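Local coordinates for protein putative enoyl-CoA hydratase/isomerase (Bordetella parapertussis, PDB 3ISA) that probably acts on an acyl-CoA thioester as a hydratase or isomerase of the crotonase superfamily, its exact substrate and reaction being unsettled, at residues D[73-76]-D[82-85]; D[90-95]-D[215-220]. One frame throughout, in Å; residues are numbered along the deposited sequence.

Contact 1. Residues D[73-76]-D[82-85]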
loop_
_atom_site.group_PDB
_atom_site.type_symbol
_atom_site.label_atom_id
_atom_site.label_comp_id
_atom_site.label_asym_id
_atom_site.label_seq_id
_atom_site.Cartn_x
_atom_site.Cartn_y
_atom_site.Cartn_z
ATOM N N GLU D 73 -30.108 1.776 -27.490
ATOM C CA GLU D 73 -29.835 2.443 -28.774
ATOM C C GLU D 73 -30.156 3.942 -28.782
ATOM O O GLU D 73 -29.496 4.718 -29.466
ATOM C CB GLU D 73 -30.568 1.743 -29.932
ATOM C CG GLU D 73 -29.950 0.406 -30.342
ATOM C CD GLU D 73 -28.803 0.542 -31.347
ATOM O OE1 GLU D 73 -27.896 1.394 -31.164
ATOM O OE2 GLU D 73 -28.807 -0.230 -32.330
ATOM N N THR D 74 -31.161 4.341 -28.010
ATOM C CA THR D 74 -31.561 5.741 -27.929
ATOM C C THR D 74 -30.886 6.487 -26.773
ATOM O O THR D 74 -31.163 7.669 -26.541
ATOM C CB THR D 74 -33.103 5.888 -27.833
ATOM O OG1 THR D 74 -33.585 5.180 -26.690
ATOM C CG2 THR D 74 -33.769 5.341 -29.085
ATOM N N GLN D 75 -29.995 5.806 -26.056
ATOM C CA GLN D 75 -29.220 6.484 -25.015
ATOM C C GLN D 75 -27.813 6.733 -25.523
ATOM O O GLN D 75 -27.299 5.965 -26.333
ATOM C CB GLN D 75 -29.222 5.680 -23.722
ATOM C CG GLN D 75 -30.618 5.593 -23.092
ATOM C CD GLN D 75 -30.610 4.998 -21.709
ATOM O OE1 GLN D 75 -29.558 4.859 -21.094
ATOM N NE2 GLN D 75 -31.793 4.652 -21.199
ATOM N N SER D 76 -27.192 7.815 -25.069
ATOM C CA SER D 76 -25.854 8.150 -25.550
ATOM C C SER D 76 -24.797 7.298 -24.863
ATOM O O SER D 76 -25.092 6.635 -23.865
ATOM C CB SER D 76 -25.562 9.632 -25.310
ATOM O OG SER D 76 -25.478 9.890 -23.910
ATOM N N LEU D 82 -22.758 6.664 -17.286
ATOM C CA LEU D 82 -23.339 7.119 -16.025
ATOM C C LEU D 82 -24.106 5.988 -15.322
ATOM O O LEU D 82 -23.923 5.758 -14.127
ATOM C CB LEU D 82 -24.213 8.361 -16.214
ATOM C CG LEU D 82 -24.894 8.891 -14.938
ATOM C CD1 LEU D 82 -23.871 9.141 -13.833
ATOM C CD2 LEU D 82 -25.669 10.184 -15.220
ATOM N N ARG D 83 -24.927 5.270 -16.078
ATOM C CA ARG D 83 -25.692 4.178 -15.501
ATOM C C ARG D 83 -24.794 3.051 -14.928
ATOM O O ARG D 83 -25.073 2.501 -13.859
ATOM C CB ARG D 83 -26.726 3.642 -16.504
ATOM C CG ARG D 83 -27.908 4.596 -16.749
ATOM C CD ARG D 83 -28.802 4.071 -17.873
ATOM N NE ARG D 83 -29.321 2.736 -17.552
ATOM C CZ ARG D 83 -29.871 1.910 -18.435
ATOM N NH1 ARG D 83 -29.964 2.272 -19.709
ATOM N NH2 ARG D 83 -30.308 0.712 -18.047
ATOM N N MET D 84 -23.714 2.728 -15.630
ATOM C CA MET D 84 -22.744 1.752 -15.126
ATOM C C MET D 84 -21.985 2.247 -13.882
ATOM O O MET D 84 -21.778 1.496 -12.934
ATOM C CB MET D 84 -21.782 1.344 -16.249
ATOM C CG MET D 84 -22.390 0.358 -17.261
ATOM S SD MET D 84 -22.968 -1.225 -16.594
ATOM C CE MET D 84 -23.279 -1.999 -18.192
ATOM N N VAL D 85 -21.589 3.524 -13.886
ATOM C CA VAL D 85 -20.949 4.137 -12.728
ATOM C C VAL D 85 -21.850 4.118 -11.504
ATOM O O VAL D 85 -21.406 3.728 -10.423
ATOM C CB VAL D 85 -20.433 5.578 -13.067
ATOM C CG1 VAL D 85 -20.058 6.327 -11.797
ATOM C CG2 VAL D 85 -19.228 5.462 -14.021
#
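Gln75 and Arg83 reach for each other from a loop and a helix whose closest CA atoms, their own, are 10.4 Å apart, and the two side chains lie roughly perpendicular. The Gln75 chain runs extended beyond CG and presents OE1 to the guanidinium edge, where Arg83 NH1 donates a hydrogen bond of 3.0 Å to Gln75 OE1, with an N-H...O angle of 157°. The bond is asymmetric in geometry: OE1 lies close to the guanidinium plane, whereas NH1 stands above the amide plane rather than on a lone pair. The Arg83 chain is bent at chi3 (59°), which sets the direction of the guanidinium beyond CD. Arg83 CD itself lies 3.4 Å from Gln75 OE1. NH2 is held by the carbonyls of Asp68 and Leu31, which would limit how far the guanidinium can turn. Only this pair touches between 73-76 and 82-85, consistent with the small buried area of 84 Å². At this surface contact, Arg83 of helix 77-95 reaches back to Gln75, the residue before the N-cap Ser76, pinning the loop that follows strand 53-58 to the helix it leads into, while Met84 and Val85 pack on Leu224 of helix 217-229.

Contact 2. Residues D[90-95]-D[215-220]; sequences LLQRVA and DHDDAD
The contact is a buried junction between the C-terminal end of helix 77-95 and the first turn of helix 217-229, where Gln92 meets Asp217. Their side chains run antiparallel, side by side, and the amide and carboxylate planes, 10° apart, are stacked; Gln92 OE1 comes to 3.3 Å from Asp217 CB. With its chain extended beyond CG, Gln92 places NE2 2.9 Å from Asp217 O. This hydrogen bond is bent, at 132° about the hydrogen, and the acceptor sits out of the amide plane. The stronger polar partner of NE2 is Glu88 OE2, one turn earlier on the same helix, while OE1 accepts from Arg226 of the second subunit. One water donates to Gln92 O, at 2.7 Å, and to Asp217 OD2, linking the segments again; Asp217 OD1 pairs with Arg213. The helix start is itself braced: Asp215 OD1 accepts from Asp217 N at 3.0 Å in an Asx turn, and N-cap His216 ND1 donates to Asp220 OD2 at 2.8 Å, the oxygen lying in the ring plane but met from above the carboxylate plane (37° out of it). Helix 144-151 flanks this end through Arg145, which bridges to Asp220, while Leu90 and Val94 pack against helices 33-48 and 112-119.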
loop_
_atom_site.group_PDB
_atom_site.type_symbol
_atom_site.label_atom_id
_atom_site.label_comp_id
_atom_site.label_asym_id
_atom_site.label_seq_id
_atom_site.Cartn_x
_atom_site.Cartn_y
_atom_site.Cartn_z
ATOM N N LEU D 90 -23.502 1.835 -6.306
ATOM C CA LEU D 90 -24.447 1.025 -5.552
ATOM C C LEU D 90 -23.792 -0.244 -4.988
ATOM O O LEU D 90 -23.941 -0.540 -3.790
ATOM C CB LEU D 90 -25.657 0.647 -6.417
ATOM C CG LEU D 90 -26.612 -0.378 -5.773
ATOM C CD1 LEU D 90 -27.278 0.141 -4.468
ATOM C CD2 LEU D 90 -27.647 -0.892 -6.787
ATOM N N LEU D 91 -23.057 -0.965 -5.832
ATOM C CA LEU D 91 -22.416 -2.225 -5.415
ATOM C C LEU D 91 -21.423 -1.986 -4.264
ATOM O O LEU D 91 -21.344 -2.759 -3.311
ATOM C CB LEU D 91 -21.738 -2.892 -6.624
ATOM C CG LEU D 91 -22.677 -3.266 -7.771
ATOM C CD1 LEU D 91 -21.890 -3.785 -8.968
ATOM C CD2 LEU D 91 -23.713 -4.282 -7.286
ATOM N N GLN D 92 -20.694 -0.877 -4.346
ATOM C CA GLN D 92 -19.736 -0.545 -3.309
ATOM C C GLN D 92 -20.425 -0.191 -1.983
ATOM O O GLN D 92 -19.933 -0.552 -0.908
ATOM C CB GLN D 92 -18.794 0.561 -3.810
ATOM C CG GLN D 92 -17.854 0.032 -4.917
ATOM C CD GLN D 92 -16.804 1.038 -5.346
ATOM O OE1 GLN D 92 -16.644 2.102 -4.727
ATOM N NE2 GLN D 92 -16.067 0.699 -6.398
ATOM N N ARG D 93 -21.567 0.497 -2.058
ATOM C CA ARG D 93 -22.360 0.822 -0.876
ATOM C C ARG D 93 -22.881 -0.448 -0.201
ATOM O O ARG D 93 -22.807 -0.573 1.013
ATOM C CB ARG D 93 -23.542 1.710 -1.258
ATOM C CG ARG D 93 -23.214 3.185 -1.286
ATOM C CD ARG D 93 -24.083 3.839 -2.321
ATOM N NE ARG D 93 -24.561 5.168 -1.950
ATOM C CZ ARG D 93 -24.012 6.302 -2.359
ATOM N NH1 ARG D 93 -24.549 7.453 -1.992
ATOM N NH2 ARG D 93 -22.936 6.292 -3.134
ATOM N N VAL D 94 -23.373 -1.386 -1.003
ATOM C CA VAL D 94 -23.854 -2.677 -0.476
ATOM C C VAL D 94 -22.678 -3.502 0.097
ATOM O O VAL D 94 -22.750 -3.984 1.249
ATOM C CB VAL D 94 -24.650 -3.460 -1.540
ATOM C CG1 VAL D 94 -25.113 -4.836 -0.987
ATOM C CG2 VAL D 94 -25.842 -2.621 -2.029
ATOM N N ALA D 95 -21.596 -3.614 -0.679
ATOM C CA ALA D 95 -20.398 -4.384 -0.262
ATOM C C ALA D 95 -19.779 -3.901 1.045
ATOM O O ALA D 95 -19.395 -4.720 1.893
ATOM C CB ALA D 95 -19.355 -4.416 -1.357
ATOM N N ASP D 215 -10.768 -3.666 1.003
ATOM C CA ASP D 215 -11.247 -2.483 0.309
ATOM C C ASP D 215 -10.357 -2.163 -0.906
ATOM O O ASP D 215 -9.232 -1.693 -0.752
ATOM C CB ASP D 215 -11.328 -1.305 1.293
ATOM C CG ASP D 215 -11.676 0.018 0.628
ATOM O OD1 ASP D 215 -12.114 0.031 -0.542
ATOM O OD2 ASP D 215 -11.507 1.066 1.290
ATOM N N HIS D 216 -10.874 -2.432 -2.103
ATOM C CA HIS D 216 -10.260 -1.934 -3.349
ATOM C C HIS D 216 -11.285 -1.144 -4.178
ATOM O O HIS D 216 -11.336 -1.274 -5.408
ATOM C CB HIS D 216 -9.602 -3.075 -4.155
ATOM C CG HIS D 216 -10.339 -4.372 -4.065
ATOM N ND1 HIS D 216 -11.538 -4.590 -4.706
ATOM C CD2 HIS D 216 -10.068 -5.505 -3.376
ATOM C CE1 HIS D 216 -11.977 -5.801 -4.415
ATOM N NE2 HIS D 216 -11.100 -6.380 -3.617
ATOM N N ASP D 217 -12.077 -0.312 -3.489
ATOM C CA ASP D 217 -13.167 0.466 -4.101
ATOM C C ASP D 217 -12.675 1.398 -5.231
ATOM O O ASP D 217 -13.268 1.441 -6.305
ATOM C CB ASP D 217 -13.948 1.274 -3.038
ATOM C CG ASP D 217 -14.880 0.400 -2.179
ATOM O OD1 ASP D 217 -15.150 -0.763 -2.537
ATOM O OD2 ASP D 217 -15.379 0.898 -1.144
ATOM N N ASP D 218 -11.592 2.134 -4.976
ATOM C CA ASP D 218 -11.080 3.068 -5.981
ATOM C C ASP D 218 -10.565 2.354 -7.219
ATOM O O ASP D 218 -10.907 2.736 -8.332
ATOM C CB ASP D 218 -10.006 3.970 -5.388
ATOM C CG ASP D 218 -10.586 5.072 -4.516
ATOM O OD1 ASP D 218 -11.819 5.135 -4.362
ATOM O OD2 ASP D 218 -9.802 5.877 -3.979
ATOM N N ALA D 219 -9.794 1.290 -7.018
ATOM C CA ALA D 219 -9.354 0.450 -8.130
ATOM C C ALA D 219 -10.534 -0.105 -8.926
ATOM O O ALA D 219 -10.501 -0.090 -10.159
ATOM C CB ALA D 219 -8.446 -0.678 -7.628
ATOM N N ASP D 220 -11.560 -0.599 -8.220
ATOM C CA ASP D 220 -12.777 -1.114 -8.862
ATOM C C ASP D 220 -13.553 -0.073 -9.696
ATOM O O ASP D 220 -13.941 -0.339 -10.842
ATOM C CB ASP D 220 -13.682 -1.741 -7.811
ATOM C CG ASP D 220 -13.114 -3.041 -7.286
ATOM O OD1 ASP D 220 -12.117 -3.527 -7.873
ATOM O OD2 ASP D 220 -13.648 -3.569 -6.296
HETATM O O HOH W 1 -17.615 0.532 0.020
#

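Helix 77-95 carries one side of both contacts: contact 1 ties its N-terminal part to the preceding loop, and contact 2 ties its last turns to the start of helix 217-229. Their centres are 20 Å apart; the gap of about 5 Å between nearest atoms reflects segments 82-85 and 90-95 following each other on one helix. Burial separates them: contact 1 lies at the surface, its centre 18 Å from the centre of the chain, and contact 2 is buried, its centre 12 Å from the centre of the chain. Helix 217-229 connects them too, through Leu224 beside 82-85 and Asp217 at 90-95. Both reach the second subunit: Ser76 bonds to its Asp79, and Asp218 forms a salt bridge with its Arg226.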